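PDB 5GIV: carboxypeptidase 1 from Deinococcus radiodurans str. R1, which probably removes amino acids one after another from the C-terminus of peptides with broad specificity, as a zinc-dependent carboxypeptidase of the M32 family. Local coordinates for residues D140-A145 with D157-E162; S163-T168 with W470-L475. All coordinates share one frame; numbering follows the deposited sequence.

Contact 1 (D140-A145 with D157-E162)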
ATOM      1  N   ASP A 140      16.733  -2.725  30.592  1.00 34.27           N
ATOM      2  CA  ASP A 140      17.080  -1.479  31.267  1.00 34.37           C
ATOM      3  C   ASP A 140      16.199  -0.337  30.779  1.00 34.33           C
ATOM      4  O   ASP A 140      15.669   0.438  31.580  1.00 34.38           O
ATOM      5  CB  ASP A 140      18.565  -1.177  31.058  1.00 34.47           C
ATOM      6  CG  ASP A 140      18.958   0.223  31.513  1.00 34.60           C
ATOM      7  OD1 ASP A 140      18.985   0.475  32.740  1.00 34.69           O
ATOM      8  OD2 ASP A 140      19.266   1.066  30.637  1.00 34.64           O
ATOM      9  N   LEU A 141      16.018  -0.226  29.462  1.00 31.80           N
ATOM     10  CA  LEU A 141      15.130   0.800  28.922  1.00 31.77           C
ATOM     11  C   LEU A 141      13.670   0.572  29.328  1.00 31.69           C
ATOM     12  O   LEU A 141      12.923   1.539  29.507  1.00 31.70           O
ATOM     13  CB  LEU A 141      15.251   0.851  27.400  1.00 31.72           C
ATOM     14  CG  LEU A 141      16.606   1.286  26.841  1.00 31.79           C
ATOM     15  CD1 LEU A 141      16.647   1.133  25.320  1.00 31.75           C
ATOM     16  CD2 LEU A 141      16.923   2.726  27.255  1.00 31.89           C
ATOM     17  N   SER A 142      13.229  -0.685  29.446  1.00 24.96           N
ATOM     18  CA  SER A 142      11.859  -0.928  29.899  1.00 24.93           C
ATOM     19  C   SER A 142      11.652  -0.410  31.317  1.00 25.01           C
ATOM     20  O   SER A 142      10.638   0.233  31.614  1.00 25.01           O
ATOM     21  CB  SER A 142      11.516  -2.421  29.828  1.00 24.88           C
ATOM     22  OG  SER A 142      11.550  -2.892  28.493  1.00 24.82           O
ATOM     23  N   LEU A 143      12.614  -0.663  32.204  1.00 23.14           N
ATOM     24  CA  LEU A 143      12.508  -0.144  33.561  1.00 23.21           C
ATOM     25  C   LEU A 143      12.563   1.378  33.572  1.00 23.24           C
ATOM     26  O   LEU A 143      11.819   2.031  34.321  1.00 23.25           O
ATOM     27  CB  LEU A 143      13.623  -0.732  34.417  1.00 23.27           C
ATOM     28  CG  LEU A 143      13.459  -2.211  34.731  1.00 23.25           C
ATOM     29  CD1 LEU A 143      14.741  -2.739  35.329  1.00 23.31           C
ATOM     30  CD2 LEU A 143      12.268  -2.436  35.677  1.00 23.24           C
ATOM     31  N   GLN A 144      13.421   1.957  32.735  1.00 33.35           N
ATOM     32  CA  GLN A 144      13.513   3.408  32.660  1.00 33.42           C
ATOM     33  C   GLN A 144      12.213   4.024  32.157  1.00 33.35           C
ATOM     34  O   GLN A 144      11.735   5.024  32.709  1.00 33.38           O
ATOM     35  CB  GLN A 144      14.674   3.810  31.753  1.00 33.48           C
ATOM     36  CG  GLN A 144      14.892   5.297  31.709  1.00 33.59           C
ATOM     37  CD  GLN A 144      16.184   5.671  31.033  1.00 33.70           C
ATOM     38  OE1 GLN A 144      17.081   4.832  30.866  1.00 33.72           O
ATOM     39  NE2 GLN A 144      16.309   6.947  30.671  1.00 33.78           N
ATOM     40  N   ALA A 145      11.621   3.438  31.113  1.00 26.93           N
ATOM     41  CA  ALA A 145      10.363   3.969  30.605  1.00 26.85           C
ATOM     42  C   ALA A 145       9.295   3.948  31.686  1.00 26.85           C
ATOM     43  O   ALA A 145       8.562   4.926  31.866  1.00 26.86           O
ATOM     44  CB  ALA A 145       9.907   3.174  29.383  1.00 26.76           C
ATOM     45  N   ASP A 157       3.265  -3.210  36.774  1.00 30.48           N
ATOM     46  CA  ASP A 157       1.920  -2.644  36.788  1.00 30.47           C
ATOM     47  C   ASP A 157       1.773  -1.527  35.760  1.00 30.36           C
ATOM     48  O   ASP A 157       0.677  -1.308  35.236  1.00 30.31           O
ATOM     49  CB  ASP A 157       1.578  -2.124  38.181  1.00 30.59           C
ATOM     50  CG  ASP A 157       1.213  -3.233  39.135  1.00 30.73           C
ATOM     51  OD1 ASP A 157       0.737  -4.285  38.666  1.00 30.76           O
ATOM     52  OD2 ASP A 157       1.416  -3.060  40.355  1.00 30.83           O
ATOM     53  N   TYR A 158       2.848  -0.796  35.472  1.00 24.00           N
ATOM     54  CA  TYR A 158       2.765   0.192  34.404  1.00 23.92           C
ATOM     55  C   TYR A 158       2.451  -0.480  33.073  1.00 23.86           C
ATOM     56  O   TYR A 158       1.583  -0.012  32.324  1.00 23.80           O
ATOM     57  CB  TYR A 158       4.061   0.991  34.297  1.00 23.92           C
ATOM     58  CG  TYR A 158       4.155   1.789  33.009  1.00 23.84           C
ATOM     59  CD1 TYR A 158       3.406   2.941  32.834  1.00 23.80           C
ATOM     60  CD2 TYR A 158       4.979   1.381  31.966  1.00 23.80           C
ATOM     61  CE1 TYR A 158       3.476   3.674  31.669  1.00 23.73           C
ATOM     62  CE2 TYR A 158       5.060   2.116  30.792  1.00 23.74           C
ATOM     63  CZ  TYR A 158       4.300   3.259  30.652  1.00 23.72           C
ATOM     64  OH  TYR A 158       4.365   4.002  29.493  1.00 23.69           O
ATOM     65  N   TYR A 159       3.133  -1.596  32.772  1.00 22.97           N
ATOM     66  CA  TYR A 159       2.913  -2.273  31.496  1.00 22.90           C
ATOM     67  C   TYR A 159       1.578  -3.017  31.471  1.00 22.93           C
ATOM     68  O   TYR A 159       0.883  -3.015  30.449  1.00 22.88           O
ATOM     69  CB  TYR A 159       4.085  -3.214  31.187  1.00 22.90           C
ATOM     70  CG  TYR A 159       5.314  -2.435  30.808  1.00 22.86           C
ATOM     71  CD1 TYR A 159       5.372  -1.744  29.604  1.00 22.79           C
ATOM     72  CD2 TYR A 159       6.401  -2.351  31.668  1.00 22.92           C
ATOM     73  CE1 TYR A 159       6.470  -1.006  29.264  1.00 22.80           C
ATOM     74  CE2 TYR A 159       7.512  -1.612  31.331  1.00 22.92           C
ATOM     75  CZ  TYR A 159       7.539  -0.939  30.131  1.00 22.87           C
ATOM     76  OH  TYR A 159       8.646  -0.195  29.785  1.00 22.90           O
ATOM     77  N   ILE A 160       1.199  -3.661  32.572  1.00 23.30           N
ATOM     78  CA  ILE A 160      -0.110  -4.305  32.598  1.00 23.33           C
ATOM     79  C   ILE A 160      -1.208  -3.283  32.325  1.00 23.29           C
ATOM     80  O   ILE A 160      -2.123  -3.531  31.530  1.00 23.27           O
ATOM     81  CB  ILE A 160      -0.323  -5.038  33.933  1.00 23.45           C
ATOM     82  CG1 ILE A 160       0.654  -6.208  34.043  1.00 23.49           C
ATOM     83  CG2 ILE A 160      -1.771  -5.532  34.060  1.00 23.52           C
ATOM     84  CD1 ILE A 160       0.557  -6.963  35.345  1.00 23.62           C
ATOM     85  N   ASN A 161      -1.109  -2.098  32.942  1.00 25.18           N
ATOM     86  CA  ASN A 161      -2.123  -1.064  32.750  1.00 25.14           C
ATOM     87  C   ASN A 161      -2.057  -0.461  31.352  1.00 25.04           C
ATOM     88  O   ASN A 161      -3.092  -0.109  30.773  1.00 24.99           O
ATOM     89  CB  ASN A 161      -1.973   0.030  33.809  1.00 25.17           C
ATOM     90  CG  ASN A 161      -2.912   1.204  33.572  1.00 25.12           C
ATOM     91  OD1 ASN A 161      -4.097   1.146  33.899  1.00 25.15           O
ATOM     92  ND2 ASN A 161      -2.383   2.275  32.995  1.00 25.05           N
ATOM     93  N   GLU A 162      -0.852  -0.331  30.793  1.00 36.73           N
ATOM     94  CA  GLU A 162      -0.723   0.151  29.422  1.00 36.67           C
ATOM     95  C   GLU A 162      -1.470  -0.759  28.455  1.00 36.63           C
ATOM     96  O   GLU A 162      -2.075  -0.291  27.485  1.00 36.57           O
ATOM     97  CB  GLU A 162       0.754   0.252  29.044  1.00 36.69           C
ATOM     98  CG  GLU A 162       1.032   1.171  27.871  1.00 36.66           C
ATOM     99  CD  GLU A 162       0.776   2.635  28.214  1.00 36.68           C
ATOM    100  OE1 GLU A 162       0.745   2.972  29.428  1.00 36.75           O
ATOM    101  OE2 GLU A 162       0.606   3.451  27.270  1.00 36.66           O
TER

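Contact 2 (S163-T168 with W470-L475)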
ATOM      1  N   SER A 163      -1.444  -2.063  28.712  1.00 21.95           N
ATOM      2  CA  SER A 163      -2.156  -3.009  27.870  1.00 21.95           C
ATOM      3  C   SER A 163      -3.661  -2.963  28.140  1.00 21.98           C
ATOM      4  O   SER A 163      -4.465  -2.952  27.203  1.00 21.96           O
ATOM      5  CB  SER A 163      -1.592  -4.419  28.090  1.00 22.00           C
ATOM      6  OG  SER A 163      -2.428  -5.413  27.530  1.00 22.02           O
ATOM      7  N   ASP A 164      -4.065  -2.964  29.408  1.00 22.55           N
ATOM      8  CA  ASP A 164      -5.487  -2.967  29.770  1.00 22.60           C
ATOM      9  C   ASP A 164      -5.710  -1.977  30.906  1.00 22.63           C
ATOM     10  O   ASP A 164      -5.445  -2.294  32.070  1.00 22.71           O
ATOM     11  CB  ASP A 164      -5.970  -4.360  30.153  1.00 22.70           C
ATOM     12  CG  ASP A 164      -5.901  -5.327  28.995  1.00 22.70           C
ATOM     13  OD1 ASP A 164      -4.846  -5.970  28.806  1.00 22.69           O
ATOM     14  OD2 ASP A 164      -6.904  -5.418  28.263  1.00 22.69           O
ATOM     15  N   GLU A 165      -6.207  -0.791  30.566  1.00 36.19           N
ATOM     16  CA  GLU A 165      -6.395   0.243  31.569  1.00 36.21           C
ATOM     17  C   GLU A 165      -7.190  -0.302  32.745  1.00 36.32           C
ATOM     18  O   GLU A 165      -8.261  -0.893  32.571  1.00 36.35           O
ATOM     19  CB  GLU A 165      -7.108   1.453  30.964  1.00 36.13           C
ATOM     20  CG  GLU A 165      -7.221   2.617  31.929  1.00 36.15           C
ATOM     21  CD  GLU A 165      -8.130   3.719  31.425  1.00 36.12           C
ATOM     22  OE1 GLU A 165      -8.922   3.475  30.496  1.00 36.06           O
ATOM     23  OE2 GLU A 165      -8.076   4.835  31.970  1.00 36.13           O
ATOM     24  N   GLY A 166      -6.644  -0.113  33.943  1.00 25.53           N
ATOM     25  CA  GLY A 166      -7.279  -0.559  35.159  1.00 25.64           C
ATOM     26  C   GLY A 166      -6.859  -1.935  35.619  1.00 25.75           C
ATOM     27  O   GLY A 166      -7.125  -2.295  36.767  1.00 25.89           O
ATOM     28  N   MET A 167      -6.238  -2.720  34.750  1.00 29.77           N
ATOM     29  CA  MET A 167      -5.784  -4.047  35.123  1.00 29.88           C
ATOM     30  C   MET A 167      -4.499  -3.952  35.940  1.00 29.89           C
ATOM     31  O   MET A 167      -3.660  -3.076  35.719  1.00 29.80           O
ATOM     32  CB  MET A 167      -5.585  -4.903  33.867  1.00 29.84           C
ATOM     33  CG  MET A 167      -5.371  -6.392  34.125  1.00 29.97           C
ATOM     34  SD  MET A 167      -6.901  -7.271  34.542  1.00 30.14           S
ATOM     35  CE  MET A 167      -7.961  -6.810  33.170  1.00 30.05           C
ATOM     36  N   THR A 168      -4.348  -4.871  36.890  1.00 32.24           N
ATOM     37  CA  THR A 168      -3.194  -4.897  37.778  1.00 32.29           C
ATOM     38  C   THR A 168      -2.533  -6.268  37.746  1.00 32.37           C
ATOM     39  O   THR A 168      -3.107  -7.253  37.270  1.00 32.41           O
ATOM     40  CB  THR A 168      -3.578  -4.591  39.221  1.00 32.40           C
ATOM     41  OG1 THR A 168      -4.425  -5.644  39.694  1.00 32.55           O
ATOM     42  CG2 THR A 168      -4.324  -3.269  39.305  1.00 32.33           C
ATOM     43  N   TRP A 470     -16.035   4.281  26.962  1.00 26.98           N
ATOM     44  CA  TRP A 470     -16.004   3.744  28.315  1.00 27.08           C
ATOM     45  C   TRP A 470     -14.641   3.136  28.611  1.00 27.11           C
ATOM     46  O   TRP A 470     -13.958   2.658  27.705  1.00 27.07           O
ATOM     47  CB  TRP A 470     -17.097   2.689  28.516  1.00 27.18           C
ATOM     48  CG  TRP A 470     -18.480   3.180  28.161  1.00 27.17           C
ATOM     49  CD1 TRP A 470     -19.231   2.821  27.080  1.00 27.14           C
ATOM     50  CD2 TRP A 470     -19.273   4.108  28.912  1.00 27.18           C
ATOM     51  NE1 TRP A 470     -20.441   3.472  27.108  1.00 27.14           N
ATOM     52  CE2 TRP A 470     -20.493   4.267  28.222  1.00 27.17           C
ATOM     53  CE3 TRP A 470     -19.068   4.820  30.101  1.00 27.22           C
ATOM     54  CZ2 TRP A 470     -21.507   5.114  28.679  1.00 27.17           C
ATOM     55  CZ3 TRP A 470     -20.072   5.665  30.554  1.00 27.22           C
ATOM     56  CH2 TRP A 470     -21.277   5.800  29.845  1.00 27.20           C
ATOM     57  N   THR A 471     -14.241   3.161  29.884  1.00 20.85           N
ATOM     58  CA  THR A 471     -13.055   2.424  30.285  1.00 20.89           C
ATOM     59  C   THR A 471     -13.305   0.930  30.117  1.00 20.97           C
ATOM     60  O   THR A 471     -14.452   0.480  30.089  1.00 21.04           O
ATOM     61  CB  THR A 471     -12.673   2.708  31.741  1.00 20.98           C
ATOM     62  OG1 THR A 471     -13.638   2.124  32.633  1.00 21.11           O
ATOM     63  CG2 THR A 471     -12.608   4.195  31.993  1.00 20.92           C
ATOM     64  N   PRO A 472     -12.241   0.134  30.013  1.00 23.03           N
ATOM     65  CA  PRO A 472     -12.446  -1.321  29.885  1.00 23.12           C
ATOM     66  C   PRO A 472     -13.379  -1.885  30.942  1.00 23.26           C
ATOM     67  O   PRO A 472     -14.323  -2.617  30.614  1.00 23.32           O
ATOM     68  CB  PRO A 472     -11.019  -1.872  29.987  1.00 23.11           C
ATOM     69  CG  PRO A 472     -10.149  -0.750  29.467  1.00 22.99           C
ATOM     70  CD  PRO A 472     -10.819   0.518  29.932  1.00 22.96           C
ATOM     71  N   GLY A 473     -13.163  -1.533  32.212  1.00 21.56           N
ATOM     72  CA  GLY A 473     -14.027  -2.048  33.261  1.00 21.70           C
ATOM     73  C   GLY A 473     -15.470  -1.613  33.086  1.00 21.71           C
ATOM     74  O   GLY A 473     -16.393  -2.396  33.301  1.00 21.84           O
ATOM     75  N   GLU A 474     -15.684  -0.350  32.712  1.00 28.50           N
ATOM     76  CA  GLU A 474     -17.043   0.127  32.489  1.00 28.52           C
ATOM     77  C   GLU A 474     -17.706  -0.585  31.316  1.00 28.51           C
ATOM     78  O   GLU A 474     -18.883  -0.952  31.393  1.00 28.60           O
ATOM     79  CB  GLU A 474     -17.032   1.633  32.250  1.00 28.39           C
ATOM     80  CG  GLU A 474     -16.641   2.447  33.456  1.00 28.43           C
ATOM     81  CD  GLU A 474     -16.302   3.876  33.088  1.00 28.31           C
ATOM     82  OE1 GLU A 474     -16.143   4.170  31.882  1.00 28.19           O
ATOM     83  OE2 GLU A 474     -16.195   4.707  34.009  1.00 28.35           O
ATOM     84  N   LEU A 475     -16.972  -0.771  30.210  1.00 19.58           N
ATOM     85  CA  LEU A 475     -17.549  -1.437  29.048  1.00 19.57           C
ATOM     86  C   LEU A 475     -17.935  -2.871  29.382  1.00 19.74           C
ATOM     87  O   LEU A 475     -19.042  -3.315  29.066  1.00 19.81           O
ATOM     88  CB  LEU A 475     -16.573  -1.386  27.872  1.00 19.44           C
ATOM     89  CG  LEU A 475     -17.006  -1.963  26.517  1.00 19.41           C
ATOM     90  CD1 LEU A 475     -18.068  -1.104  25.836  1.00 19.34           C
ATOM     91  CD2 LEU A 475     -15.791  -2.133  25.601  1.00 19.31           C
TER
HETATM   92  O   HOH W   1     -10.912  -0.170  33.350  1.00 17.86           O

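Contact 1 (D140-A145 with D157-E162)
The phenol of Tyr159 makes the helix-helix contact between 128-147 and 155-163, close in sequence in this largely helical M32 chain and away from the zinc site, its OH donating to the backbone O of Ser142 at 2.7 Å. The nearest alpha carbons, of Ser142 and Tyr159, are still 9.2 Å apart, and the Tyr159 side chain together with its hydrogen bond fills the gap. Tyr159 has CG anti to its own carbonyl carbon (chi1 -72°), which carries the ring toward helix 128-147. The bond meets Ser142 O well off the carbon-oxygen line, at a C=O...donor angle of 111°, with the hydroxyl tilted 18° from the carbonyl plane. The tight part lies around the hydroxyl: Tyr159 OH is 3.6 Å from Ala145 CB and 3.6 Å from Ser142 CB, all on buried residues. Tyr158 CD2 lies over one face of the Tyr159 ring, 3.7 Å above its centre. A phenylalanine here would probably leave Ser142 O without this donor and the ring without its anchor at the far end. The loose side begins a residue away, where Leu143 and Gln144 turn from helix 155-163 and Asp140 is exposed. Ser142 OG is bonded to Thr138 O and Ile415 N, while Pro414 touches both Ser142 and Tyr159. Phe104 and Phe108 of helix 102-122 pack on Ala145 and Ser142, helix 169-193 packs on Ile160, and helix 357-372 touches both Ile160 and Leu143.

Contact 2 (S163-T168 with W470-L475)
Glu165 meets Pro472 where a type II beta turn, Asp164 to Met167, faces the start of helix 472-480. Ser163 ends helix 155-163, and its OG donates to Asp164 OD1. Asp164 leaves the helical conformation; its OD2 accepts from Gly293 N at the start of helix 292-306, which carries the zinc ligand Glu296. Glu165 makes the contact. Its CG lies anti to the backbone N (chi1 -175°) and the chain runs extended, crossing Pro472 at about a right angle. OE1 comes to 3.6 Å from Pro472 CD and 4.0 Å from Thr471 CB, while Glu165 O is 3.6 Å from Pro472 CG. These are packing contacts; the polar link is a water that donates to Glu165 O (2.9 Å) and accepts from Gly473 N. Gly166 takes a positive phi (93°), at which a beta carbon would be jammed against Glu165 O. Met167 N closes the turn on Asp164 O, and Thr168 N-caps the next helix through Gln171 N. Across the contact Thr471 and Glu474 form a capping box: Glu474 N donates to Thr471 OG1 at 3.2 Å, and Thr471 N to Glu474 OE1 from 41° above the carboxylate plane.

How the contacts relate
Both contacts involve the short helix 155-163, contact 1 through its body and contact 2 through the turn that follows it, by Glu165. The touching residues of contact 1 are all buried, and it joins two helices close in sequence by one direct hydroxyl-to-carbonyl bond. Contact 2 is only partly buried, brings together segments about 300 residues apart, and relies on van der Waals touch and a bridging water. Their centres lie about 17 Å apart, yet they meet directly: Asn161 OD1 is 2.8 Å from Gly166 N, a probable hydrogen bond, and Ile160 CG2 packs at 3.5 Å against Met167 O. Neither lies at the zinc site.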